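Side-chain contacts in octopine dehydrogenase (Pecten maximus, PDB 3C7A), which catalyses the NADH-dependent reductive condensation of L-arginine with pyruvate to D-octopine, and the reverse oxidation of D-octopine: residues C6-G11 with E96-A101; G13-S18 with E40-A45; P91-E96 with L326-P331. All coordinates share one frame; numbering follows the deposited sequence.

Interaction 1. Residues C6-G11 with E96-A101; sequences CVCGGG and EGYFQA. With NAD (nicotinamide-adenine-dinucleotide), chain B.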
loop_
_atom_site.group_PDB
_atom_site.type_symbol
_atom_site.label_atom_id
_atom_site.label_comp_id
_atom_site.label_asym_id
_atom_site.label_seq_id
_atom_site.Cartn_x
_atom_site.Cartn_y
_atom_site.Cartn_z
ATOM N N CYS A 6 -1.132 -0.658 19.705
ATOM C CA CYS A 6 -2.488 -0.911 19.185
ATOM C C CYS A 6 -2.473 -1.314 17.702
ATOM O O CYS A 6 -1.930 -0.591 16.860
ATOM C CB CYS A 6 -3.396 0.311 19.399
ATOM S SG CYS A 6 -5.092 0.174 18.717
ATOM N N VAL A 7 -3.074 -2.466 17.401
ATOM C CA VAL A 7 -3.199 -2.978 16.027
ATOM C C VAL A 7 -4.631 -2.779 15.504
ATOM O O VAL A 7 -5.595 -3.172 16.166
ATOM C CB VAL A 7 -2.813 -4.489 15.936
ATOM C CG1 VAL A 7 -2.895 -4.997 14.498
ATOM C CG2 VAL A 7 -1.419 -4.741 16.511
ATOM N N CYS A 8 -4.759 -2.177 14.319
ATOM C CA CYS A 8 -6.069 -1.898 13.710
ATOM C C CYS A 8 -6.382 -2.849 12.541
ATOM O O CYS A 8 -5.652 -2.874 11.544
ATOM C CB CYS A 8 -6.147 -0.434 13.239
ATOM S SG CYS A 8 -5.892 0.845 14.524
ATOM N N GLY A 9 -7.463 -3.623 12.672
ATOM C CA GLY A 9 -7.904 -4.562 11.623
ATOM C C GLY A 9 -8.207 -5.982 12.091
ATOM O O GLY A 9 -8.037 -6.302 13.270
ATOM N N GLY A 10 -8.647 -6.838 11.166
ATOM C CA GLY A 10 -8.980 -8.233 11.496
ATOM C C GLY A 10 -8.839 -9.292 10.406
ATOM O O GLY A 10 -9.520 -10.323 10.454
ATOM N N GLY A 11 -7.955 -9.058 9.435
ATOM C CA GLY A 11 -7.745 -9.994 8.318
ATOM C C GLY A 11 -6.488 -10.846 8.433
ATOM O O GLY A 11 -6.022 -11.125 9.541
ATOM N N GLU A 96 -10.118 5.783 6.363
ATOM C CA GLU A 96 -10.895 6.961 6.793
ATOM C C GLU A 96 -11.598 6.757 8.142
ATOM O O GLU A 96 -11.610 7.660 8.983
ATOM C CB GLU A 96 -11.915 7.369 5.716
ATOM C CG GLU A 96 -12.626 8.702 5.987
ATOM C CD GLU A 96 -13.740 9.017 4.992
ATOM O OE1 GLU A 96 -14.592 8.141 4.732
ATOM O OE2 GLU A 96 -13.772 10.154 4.478
ATOM N N GLY A 97 -12.173 5.570 8.333
ATOM C CA GLY A 97 -12.889 5.226 9.564
ATOM C C GLY A 97 -12.032 5.203 10.819
ATOM O O GLY A 97 -12.485 5.617 11.889
ATOM N N TYR A 98 -10.796 4.721 10.689
ATOM C CA TYR A 98 -9.871 4.631 11.825
ATOM C C TYR A 98 -9.295 5.984 12.265
ATOM O O TYR A 98 -9.116 6.216 13.463
ATOM C CB TYR A 98 -8.755 3.608 11.557
ATOM C CG TYR A 98 -9.231 2.167 11.608
ATOM C CD1 TYR A 98 -9.446 1.524 12.830
ATOM C CD2 TYR A 98 -9.474 1.451 10.436
ATOM C CE1 TYR A 98 -9.890 0.203 12.883
ATOM C CE2 TYR A 98 -9.919 0.127 10.477
ATOM C CZ TYR A 98 -10.124 -0.488 11.703
ATOM O OH TYR A 98 -10.564 -1.793 11.749
ATOM N N PHE A 99 -9.012 6.864 11.302
ATOM C CA PHE A 99 -8.535 8.226 11.600
ATOM C C PHE A 99 -9.574 9.063 12.363
ATOM O O PHE A 99 -9.222 9.804 13.286
ATOM C CB PHE A 99 -8.104 8.965 10.321
ATOM C CG PHE A 99 -6.753 8.545 9.779
ATOM C CD1 PHE A 99 -5.627 8.511 10.600
ATOM C CD2 PHE A 99 -6.604 8.220 8.432
ATOM C CE1 PHE A 99 -4.379 8.134 10.095
ATOM C CE2 PHE A 99 -5.361 7.845 7.915
ATOM C CZ PHE A 99 -4.245 7.802 8.750
ATOM N N GLN A 100 -10.844 8.941 11.974
ATOM C CA GLN A 100 -11.946 9.651 12.634
ATOM C C GLN A 100 -12.171 9.191 14.081
ATOM O O GLN A 100 -12.456 10.009 14.958
ATOM C CB GLN A 100 -13.247 9.513 11.829
ATOM C CG GLN A 100 -13.311 10.375 10.564
ATOM C CD GLN A 100 -14.543 10.104 9.701
ATOM O OE1 GLN A 100 -14.977 10.967 8.936
ATOM N NE2 GLN A 100 -15.105 8.904 9.814
ATOM N N ALA A 101 -12.031 7.887 14.319
ATOM C CA ALA A 101 -12.279 7.297 15.638
ATOM C C ALA A 101 -11.192 7.598 16.679
ATOM O O ALA A 101 -11.493 7.744 17.867
ATOM C CB ALA A 101 -12.494 5.792 15.515
HETATM P PA NAD B . -7.776 -8.845 4.108
HETATM O O1A NAD B . -8.577 -8.984 2.872
HETATM O O2A NAD B . -7.513 -10.170 4.715
HETATM O O5B NAD B . -8.535 -7.875 5.154
HETATM C C5B NAD B . -9.881 -8.092 5.537
HETATM C C4B NAD B . -10.237 -7.197 6.723
HETATM O O4B NAD B . -10.515 -5.877 6.286
HETATM C C3B NAD B . -11.483 -7.663 7.467
HETATM O O3B NAD B . -11.177 -8.517 8.545
HETATM C C2B NAD B . -12.129 -6.373 7.938
HETATM O O2B NAD B . -11.690 -6.018 9.231
HETATM C C1B NAD B . -11.655 -5.335 6.933
HETATM N N9A NAD B . -12.752 -5.094 5.972
HETATM C C8A NAD B . -12.981 -5.794 4.811
HETATM N N7A NAD B . -14.082 -5.293 4.209
HETATM C C5A NAD B . -14.565 -4.283 4.966
HETATM C C6A NAD B . -15.662 -3.442 4.805
HETATM N N6A NAD B . -16.584 -3.738 3.890
HETATM N N1A NAD B . -15.923 -2.473 5.761
HETATM C C2A NAD B . -15.096 -2.346 6.864
HETATM N N3A NAD B . -14.008 -3.191 7.014
HETATM C C4A NAD B . -13.742 -4.146 6.080
HETATM O O3 NAD B . -6.403 -8.060 3.755
HETATM P PN NAD B . -4.937 -8.659 4.076
HETATM O O1N NAD B . -4.805 -9.960 3.382
HETATM O O2N NAD B . -4.694 -8.582 5.535
HETATM O O5D NAD B . -3.927 -7.639 3.337
HETATM C C5D NAD B . -3.875 -6.255 3.619
HETATM C C4D NAD B . -3.184 -5.514 2.471
HETATM O O4D NAD B . -1.903 -6.068 2.200
HETATM C C3D NAD B . -3.992 -5.594 1.181
HETATM O O3D NAD B . -4.066 -4.312 0.600
HETATM C C2D NAD B . -3.207 -6.550 0.299
HETATM O O2D NAD B . -3.299 -6.196 -1.061
HETATM C C1D NAD B . -1.782 -6.429 0.832
HETATM N N1N NAD B . -0.975 -7.662 0.655
HETATM C C2N NAD B . -1.412 -8.884 1.112
HETATM C C3N NAD B . -0.630 -10.031 0.937
HETATM C C7N NAD B . -0.993 -11.309 1.650
HETATM O O7N NAD B . -0.295 -12.417 1.403
HETATM N N7N NAD B . -2.065 -11.322 2.567
HETATM C C4N NAD B . 0.605 -9.923 0.291
HETATM C C5N NAD B . 1.045 -8.681 -0.166
HETATM C C6N NAD B . 0.242 -7.558 0.026
#
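Cys8 lays its CB over one face of the Tyr98 ring, and this small apolar touch carries most of the meeting between the end of strand 3-8 and helix 95-102. The carbon lies off-centre, toward the CD1-CE1 side of the rim, with Cys8 CB to Tyr98 CE1 at 3.8 Å. Measured to the ring centroid it stands 4.1 Å away and 23° off the normal, a CH-pi contact. Cys8 SG approaches the same ring more obliquely, 4.8 Å from the centroid and nearest to Tyr98 CD1 at 4.0 Å, which makes a Cys sulfur-aromatic pair. At the far end of the phenol, Tyr98 OH comes to 3.7 Å from Gly9 N, too long for a bond; the hydroxyl has a weak hydrogen bond with Leu34 N instead. With CG anti to its carbonyl carbon (chi1 -72°), the Tyr98 ring extends toward the strand end.

Beyond Cys8 the chain enters the glycine-rich turn that receives the dinucleotide. Gly9 has a backbone conformation that by itself calls for glycine, and the backbone of Gly11 lies close against NAD. Gly10 C lies 3.1 Å from O3B of the adenosine ribose. Gly9, Gly11 and Ala14 fit the GxGxxA fingerprint of Rossmann folds, and Gly11 is the N-cap of helix 12-21. Strand 3-8 itself runs between parallel strands 27-32 and 85-88, while from the next position on helix 95-102, Phe99 packs against helix 121-129.

Interaction 2. Residues G13-S18 with E40-A45; sequences GAHTLS and ERWTKA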
loop_
_atom_site.group_PDB
_atom_site.type_symbol
_atom_site.label_atom_id
_atom_site.label_comp_id
_atom_site.label_asym_id
_atom_site.label_seq_id
_atom_site.Cartn_x
_atom_site.Cartn_y
_atom_site.Cartn_z
ATOM N N GLY A 13 -3.324 -10.136 7.622
ATOM C CA GLY A 13 -2.209 -9.361 8.172
ATOM C C GLY A 13 -2.315 -9.080 9.662
ATOM O O GLY A 13 -1.316 -9.147 10.382
ATOM N N ALA A 14 -3.527 -8.772 10.124
ATOM C CA ALA A 14 -3.776 -8.452 11.535
ATOM C C ALA A 14 -3.621 -9.655 12.472
ATOM O O ALA A 14 -3.168 -9.497 13.611
ATOM C CB ALA A 14 -5.151 -7.811 11.706
ATOM N N HIS A 15 -4.002 -10.841 11.993
ATOM C CA HIS A 15 -3.814 -12.092 12.742
ATOM C C HIS A 15 -2.330 -12.381 13.000
ATOM O O HIS A 15 -1.945 -12.706 14.127
ATOM C CB HIS A 15 -4.457 -13.279 12.006
ATOM C CG HIS A 15 -5.917 -13.468 12.297
ATOM N ND1 HIS A 15 -6.888 -12.593 11.856
ATOM C CD2 HIS A 15 -6.573 -14.450 12.963
ATOM C CE1 HIS A 15 -8.076 -13.019 12.249
ATOM N NE2 HIS A 15 -7.912 -14.145 12.922
ATOM N N THR A 16 -1.511 -12.253 11.953
ATOM C CA THR A 16 -0.069 -12.531 12.026
ATOM C C THR A 16 0.685 -11.554 12.947
ATOM O O THR A 16 1.476 -11.984 13.792
ATOM C CB THR A 16 0.588 -12.553 10.611
ATOM O OG1 THR A 16 -0.128 -13.452 9.753
ATOM C CG2 THR A 16 2.052 -12.996 10.683
ATOM N N LEU A 17 0.433 -10.255 12.784
ATOM C CA LEU A 17 1.115 -9.217 13.571
ATOM C C LEU A 17 0.808 -9.291 15.075
ATOM O O LEU A 17 1.711 -9.133 15.902
ATOM C CB LEU A 17 0.810 -7.814 13.018
ATOM C CG LEU A 17 1.415 -6.579 13.709
ATOM C CD1 LEU A 17 2.945 -6.552 13.625
ATOM C CD2 LEU A 17 0.826 -5.296 13.134
ATOM N N SER A 18 -0.460 -9.531 15.414
ATOM C CA SER A 18 -0.903 -9.611 16.812
ATOM C C SER A 18 -0.259 -10.766 17.587
ATOM O O SER A 18 0.110 -10.607 18.752
ATOM C CB SER A 18 -2.431 -9.707 16.896
ATOM O OG SER A 18 -3.048 -8.498 16.482
ATOM N N GLU A 40 -16.530 -9.058 18.925
ATOM C CA GLU A 40 -17.252 -10.034 19.752
ATOM C C GLU A 40 -17.159 -11.459 19.197
ATOM O O GLU A 40 -17.106 -12.424 19.963
ATOM C CB GLU A 40 -18.722 -9.632 19.929
ATOM C CG GLU A 40 -18.951 -8.474 20.899
ATOM C CD GLU A 40 -20.400 -8.353 21.349
ATOM O OE1 GLU A 40 -20.957 -9.349 21.862
ATOM O OE2 GLU A 40 -20.979 -7.257 21.200
ATOM N N ARG A 41 -17.140 -11.578 17.868
ATOM C CA ARG A 41 -16.993 -12.873 17.188
ATOM C C ARG A 41 -15.624 -13.511 17.449
ATOM O O ARG A 41 -15.530 -14.726 17.647
ATOM C CB ARG A 41 -17.220 -12.731 15.675
ATOM C CG ARG A 41 -18.627 -12.304 15.254
ATOM C CD ARG A 41 -19.646 -13.439 15.368
ATOM N NE ARG A 41 -20.879 -13.132 14.640
ATOM C CZ ARG A 41 -22.047 -13.743 14.828
ATOM N NH1 ARG A 41 -22.170 -14.705 15.736
ATOM N NH2 ARG A 41 -23.102 -13.387 14.108
ATOM N N TRP A 42 -14.578 -12.683 17.444
ATOM C CA TRP A 42 -13.200 -13.120 17.712
ATOM C C TRP A 42 -13.045 -13.644 19.146
ATOM O O TRP A 42 -12.492 -14.726 19.355
ATOM C CB TRP A 42 -12.217 -11.962 17.455
ATOM C CG TRP A 42 -10.745 -12.345 17.332
ATOM C CD1 TRP A 42 -10.115 -13.420 17.900
ATOM C CD2 TRP A 42 -9.725 -11.620 16.624
ATOM N NE1 TRP A 42 -8.779 -13.419 17.574
ATOM C CE2 TRP A 42 -8.511 -12.327 16.793
ATOM C CE3 TRP A 42 -9.722 -10.447 15.854
ATOM C CZ2 TRP A 42 -7.305 -11.898 16.224
ATOM C CZ3 TRP A 42 -8.520 -10.021 15.284
ATOM C CH2 TRP A 42 -7.329 -10.747 15.475
ATOM N N THR A 43 -13.542 -12.880 20.120
ATOM C CA THR A 43 -13.428 -13.222 21.547
ATOM C C THR A 43 -14.109 -14.555 21.902
ATOM O O THR A 43 -13.587 -15.330 22.711
ATOM C CB THR A 43 -13.983 -12.084 22.452
ATOM O OG1 THR A 43 -13.404 -10.831 22.067
ATOM C CG2 THR A 43 -13.666 -12.341 23.923
ATOM N N LYS A 44 -15.263 -14.813 21.287
ATOM C CA LYS A 44 -16.048 -16.021 21.560
ATOM C C LYS A 44 -15.401 -17.286 20.982
ATOM O O LYS A 44 -15.451 -18.354 21.600
ATOM C CB LYS A 44 -17.475 -15.854 21.022
ATOM C CG LYS A 44 -18.564 -16.501 21.876
ATOM C CD LYS A 44 -18.801 -17.957 21.504
ATOM C CE LYS A 44 -19.880 -18.580 22.375
ATOM N NZ LYS A 44 -20.072 -20.020 22.057
ATOM N N ALA A 45 -14.792 -17.156 19.804
ATOM C CA ALA A 45 -14.152 -18.284 19.122
ATOM C C ALA A 45 -12.841 -18.732 19.779
ATOM O O ALA A 45 -12.526 -19.925 19.786
ATOM C CB ALA A 45 -13.927 -17.956 17.649
#
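Trp42 has its CG anti to the backbone N (chi1 -165°), and His15 has its CG anti to the carbonyl carbon (chi1 -86°); from these two settings the side chains reach toward each other from opposite directions and overlap as flat plates. The contact belongs to the Rossmann-type nucleotide-binding fold, where it joins helix 12-21, the helix after the glycine-rich turn, to helix 38-46, which follows strand 27-32. The backbones stay well apart, with CA atoms of His15 and Trp42 10.7 Å from each other, so the rings do the bridging.

The result is an offset stack. The imidazole and the six-membered ring of the indole have their planes within 6° of parallel and their centroids 4.5 Å apart. Trp42 CZ2 sits over the centre of the imidazole, whereas His15 NE2 lies nearer the rim of the indole. His15 CE1 to Trp42 CH2 and His15 NE2 to Trp42 CZ2 both measure 4.0 Å.

Both nitrogens of the imidazole have partners beyond the stack, and these would help to fix the ring's rotation. ND1 is hydrogen-bonded to Gly11 O, at the start of its own helix, and NE2 has a weak bond with Gly154 N. Trp42 also rests on Val31 of strand 27-32, as does Ser18.

Gly13 N is hydrogen-bonded to O2N of the NAD phosphate. One turn along from Ala14, Ser18 folds its hydroxyl back onto the helix: Ser18 OG donates to Ala14 O at 3.0 Å, and that carbonyl also receives Ser18 N, the two donors arriving from opposite faces of its plane.

Interaction 3. Residues P91-E96 with L326-P331; sequences PAFAHE and LTEDIP. With NAD (nicotinamide-adenine-dinucleotide), chain B.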
loop_
_atom_site.group_PDB
_atom_site.type_symbol
_atom_site.label_atom_id
_atom_site.label_comp_id
_atom_site.label_asym_id
_atom_site.label_seq_id
_atom_site.Cartn_x
_atom_site.Cartn_y
_atom_site.Cartn_z
ATOM N N PRO A 91 -7.105 -3.155 3.907
ATOM C CA PRO A 91 -7.331 -2.501 2.607
ATOM C C PRO A 91 -7.563 -0.990 2.741
ATOM O O PRO A 91 -8.125 -0.534 3.741
ATOM C CB PRO A 91 -8.595 -3.190 2.080
ATOM C CG PRO A 91 -8.613 -4.512 2.757
ATOM C CD PRO A 91 -8.062 -4.255 4.129
ATOM N N ALA A 92 -7.143 -0.236 1.725
ATOM C CA ALA A 92 -7.053 1.231 1.790
ATOM C C ALA A 92 -8.370 1.987 1.995
ATOM O O ALA A 92 -8.366 3.081 2.568
ATOM C CB ALA A 92 -6.314 1.771 0.563
ATOM N N PHE A 93 -9.485 1.421 1.532
ATOM C CA PHE A 93 -10.789 2.095 1.643
ATOM C C PHE A 93 -11.309 2.201 3.086
ATOM O O PHE A 93 -12.264 2.937 3.355
ATOM C CB PHE A 93 -11.840 1.453 0.714
ATOM C CG PHE A 93 -12.256 0.058 1.115
ATOM C CD1 PHE A 93 -11.657 -1.054 0.531
ATOM C CD2 PHE A 93 -13.264 -0.144 2.057
ATOM C CE1 PHE A 93 -12.041 -2.347 0.889
ATOM C CE2 PHE A 93 -13.652 -1.431 2.425
ATOM C CZ PHE A 93 -13.040 -2.536 1.837
ATOM N N ALA A 94 -10.670 1.475 4.001
ATOM C CA ALA A 94 -11.081 1.445 5.407
ATOM C C ALA A 94 -10.289 2.399 6.317
ATOM O O ALA A 94 -10.579 2.495 7.516
ATOM C CB ALA A 94 -11.019 0.013 5.945
ATOM N N HIS A 95 -9.305 3.103 5.752
ATOM C CA HIS A 95 -8.445 4.004 6.534
ATOM C C HIS A 95 -9.174 5.220 7.122
ATOM O O HIS A 95 -8.881 5.633 8.249
ATOM C CB HIS A 95 -7.214 4.453 5.727
ATOM C CG HIS A 95 -6.188 3.375 5.523
ATOM N ND1 HIS A 95 -5.224 3.446 4.539
ATOM C CD2 HIS A 95 -5.981 2.201 6.167
ATOM C CE1 HIS A 95 -4.463 2.368 4.592
ATOM N NE2 HIS A 95 -4.904 1.594 5.568
ATOM N N GLU A 96 -10.118 5.783 6.363
ATOM C CA GLU A 96 -10.895 6.961 6.793
ATOM C C GLU A 96 -11.598 6.757 8.142
ATOM O O GLU A 96 -11.610 7.660 8.983
ATOM C CB GLU A 96 -11.915 7.369 5.716
ATOM C CG GLU A 96 -12.626 8.702 5.987
ATOM C CD GLU A 96 -13.740 9.017 4.992
ATOM O OE1 GLU A 96 -14.592 8.141 4.732
ATOM O OE2 GLU A 96 -13.772 10.154 4.478
ATOM N N LEU A 326 -8.501 -2.867 -10.280
ATOM C CA LEU A 326 -8.833 -1.518 -10.743
ATOM C C LEU A 326 -9.546 -0.671 -9.684
ATOM O O LEU A 326 -9.378 0.549 -9.650
ATOM C CB LEU A 326 -9.672 -1.573 -12.028
ATOM C CG LEU A 326 -9.080 -2.217 -13.293
ATOM C CD1 LEU A 326 -10.153 -2.371 -14.363
ATOM C CD2 LEU A 326 -7.887 -1.432 -13.840
ATOM N N THR A 327 -10.332 -1.320 -8.824
ATOM C CA THR A 327 -11.122 -0.615 -7.803
ATOM C C THR A 327 -10.278 -0.020 -6.665
ATOM O O THR A 327 -10.751 0.848 -5.926
ATOM C CB THR A 327 -12.256 -1.503 -7.219
ATOM O OG1 THR A 327 -11.703 -2.706 -6.672
ATOM C CG2 THR A 327 -13.278 -1.859 -8.297
ATOM N N GLU A 328 -9.037 -0.491 -6.533
ATOM C CA GLU A 328 -8.090 0.045 -5.549
ATOM C C GLU A 328 -6.945 0.828 -6.207
ATOM O O GLU A 328 -6.629 1.940 -5.782
ATOM C CB GLU A 328 -7.530 -1.074 -4.658
ATOM C CG GLU A 328 -8.454 -1.508 -3.516
ATOM C CD GLU A 328 -8.083 -0.894 -2.169
ATOM O OE1 GLU A 328 -6.991 -1.208 -1.645
ATOM O OE2 GLU A 328 -8.892 -0.113 -1.622
ATOM N N ASP A 329 -6.344 0.251 -7.248
ATOM C CA ASP A 329 -5.150 0.825 -7.894
ATOM C C ASP A 329 -5.371 2.151 -8.638
ATOM O O ASP A 329 -4.411 2.884 -8.889
ATOM C CB ASP A 329 -4.491 -0.200 -8.830
ATOM C CG ASP A 329 -3.808 -1.339 -8.079
ATOM O OD1 ASP A 329 -3.851 -1.362 -6.830
ATOM O OD2 ASP A 329 -3.221 -2.219 -8.747
ATOM N N ILE A 330 -6.620 2.454 -8.993
ATOM C CA ILE A 330 -6.939 3.718 -9.670
ATOM C C ILE A 330 -7.191 4.881 -8.681
ATOM O O ILE A 330 -6.413 5.837 -8.668
ATOM C CB ILE A 330 -8.093 3.573 -10.728
ATOM C CG1 ILE A 330 -7.735 2.544 -11.817
ATOM C CG2 ILE A 330 -8.474 4.934 -11.335
ATOM C CD1 ILE A 330 -6.542 2.907 -12.713
ATOM N N PRO A 331 -8.258 4.802 -7.847
ATOM C CA PRO A 331 -8.539 5.933 -6.945
ATOM C C PRO A 331 -7.523 6.122 -5.810
ATOM O O PRO A 331 -7.368 7.238 -5.304
ATOM C CB PRO A 331 -9.923 5.597 -6.376
ATOM C CG PRO A 331 -10.020 4.119 -6.460
ATOM C CD PRO A 331 -9.250 3.718 -7.686
HETATM P PA NAD B . -7.776 -8.845 4.108
HETATM O O1A NAD B . -8.577 -8.984 2.872
HETATM O O2A NAD B . -7.513 -10.170 4.715
HETATM O O5B NAD B . -8.535 -7.875 5.154
HETATM C C5B NAD B . -9.881 -8.092 5.537
HETATM C C4B NAD B . -10.237 -7.197 6.723
HETATM O O4B NAD B . -10.515 -5.877 6.286
HETATM C C3B NAD B . -11.483 -7.663 7.467
HETATM O O3B NAD B . -11.177 -8.517 8.545
HETATM C C2B NAD B . -12.129 -6.373 7.938
HETATM O O2B NAD B . -11.690 -6.018 9.231
HETATM C C1B NAD B . -11.655 -5.335 6.933
HETATM N N9A NAD B . -12.752 -5.094 5.972
HETATM C C8A NAD B . -12.981 -5.794 4.811
HETATM N N7A NAD B . -14.082 -5.293 4.209
HETATM C C5A NAD B . -14.565 -4.283 4.966
HETATM C C6A NAD B . -15.662 -3.442 4.805
HETATM N N6A NAD B . -16.584 -3.738 3.890
HETATM N N1A NAD B . -15.923 -2.473 5.761
HETATM C C2A NAD B . -15.096 -2.346 6.864
HETATM N N3A NAD B . -14.008 -3.191 7.014
HETATM C C4A NAD B . -13.742 -4.146 6.080
HETATM O O3 NAD B . -6.403 -8.060 3.755
HETATM P PN NAD B . -4.937 -8.659 4.076
HETATM O O1N NAD B . -4.805 -9.960 3.382
HETATM O O2N NAD B . -4.694 -8.582 5.535
HETATM O O5D NAD B . -3.927 -7.639 3.337
HETATM C C5D NAD B . -3.875 -6.255 3.619
HETATM C C4D NAD B . -3.184 -5.514 2.471
HETATM O O4D NAD B . -1.903 -6.068 2.200
HETATM C C3D NAD B . -3.992 -5.594 1.181
HETATM O O3D NAD B . -4.066 -4.312 0.600
HETATM C C2D NAD B . -3.207 -6.550 0.299
HETATM O O2D NAD B . -3.299 -6.196 -1.061
HETATM C C1D NAD B . -1.782 -6.429 0.832
HETATM N N1N NAD B . -0.975 -7.662 0.655
HETATM C C2N NAD B . -1.412 -8.884 1.112
HETATM C C3N NAD B . -0.630 -10.031 0.937
HETATM C C7N NAD B . -0.993 -11.309 1.650
HETATM O O7N NAD B . -0.295 -12.417 1.403
HETATM N N7N NAD B . -2.065 -11.322 2.567
HETATM C C4N NAD B . 0.605 -9.923 0.291
HETATM C C5N NAD B . 1.045 -8.681 -0.166
HETATM C C6N NAD B . 0.242 -7.558 0.026
#
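This is a light, partly buried contact between two regions of the protein: the loop and 3-10 turn leading into helix 95-102, on the nucleotide-binding side, and the segment leading into helix 330-344, within the alpha-helical domain. It rests on a single side chain, Glu328, whose carboxylate reaches the 3-10 turn through both oxygens.

OE1 of Glu328 approaches the backbone at 3.5 Å from Ala92 N and also lies 3.8 Å from Ala92 CB. OE2 goes to the next residue, where it is 3.6 Å from Phe93 N. None of these distances amounts to a hydrogen bond, although a carboxylate facing two backbone amides at the start of a helical turn is probably favoured electrostatically. The same OE2 meets the edge of the Phe93 ring, near its plane, at 3.6 Å from Phe93 CD1, and the ring and carboxylate planes are almost perpendicular, at 88°. Glu328 gets there by a bend in its chain, chi2 being -100°, which swings the carboxylate round to the turn.

Phe93 holds its CG between the backbone N and the carbonyl carbon (chi1 68°), and its other edge meets the cofactor: Phe93 CE2 is 3.7 Å from C6A of the adenine. CD1 and CE2 are para to each other, so carboxylate and adenine meet opposite ends of the ring. Pro91 adds to the same wall, with Pro91 CD 3.6 Å from O4B of the adenosine ribose.

Gln118, which binds pyruvate, touches both Ala92 and Glu328, so the two regions meet beside both NAD and the substrate site. Ala92 also packs on Met332 in helix 330-344, His95 leans on Gln124 of helix 121-129, and from segment 326-331 Leu326 and Ile330 pack against helix 349-362.

Overall arrangement
Interactions 1 and 2 are consecutive pieces of the dinucleotide-binding fold: strand 3-8 runs through the glycine turn into helix 12-21, and the two contacts touch where Gly10 O lies 3.5 Å from His15 CE1 and Gly9 C lies 3.6 Å from Ala14 CB. Their centres are about 14 Å apart. Interaction 3 is also about 14 Å from interaction 1 between centres and shares Glu96 and helix 95-102 with it. All three involve residues of the NAD pocket: Gly10, at O3B of the adenosine ribose, with Gly11; Gly13; and Pro91 with Phe93. Interactions 2 and 3 do not touch, their nearest atoms being about 8 Å apart. Interaction 3 alone has a segment in the alpha-helical domain, and it lies beside Gln118.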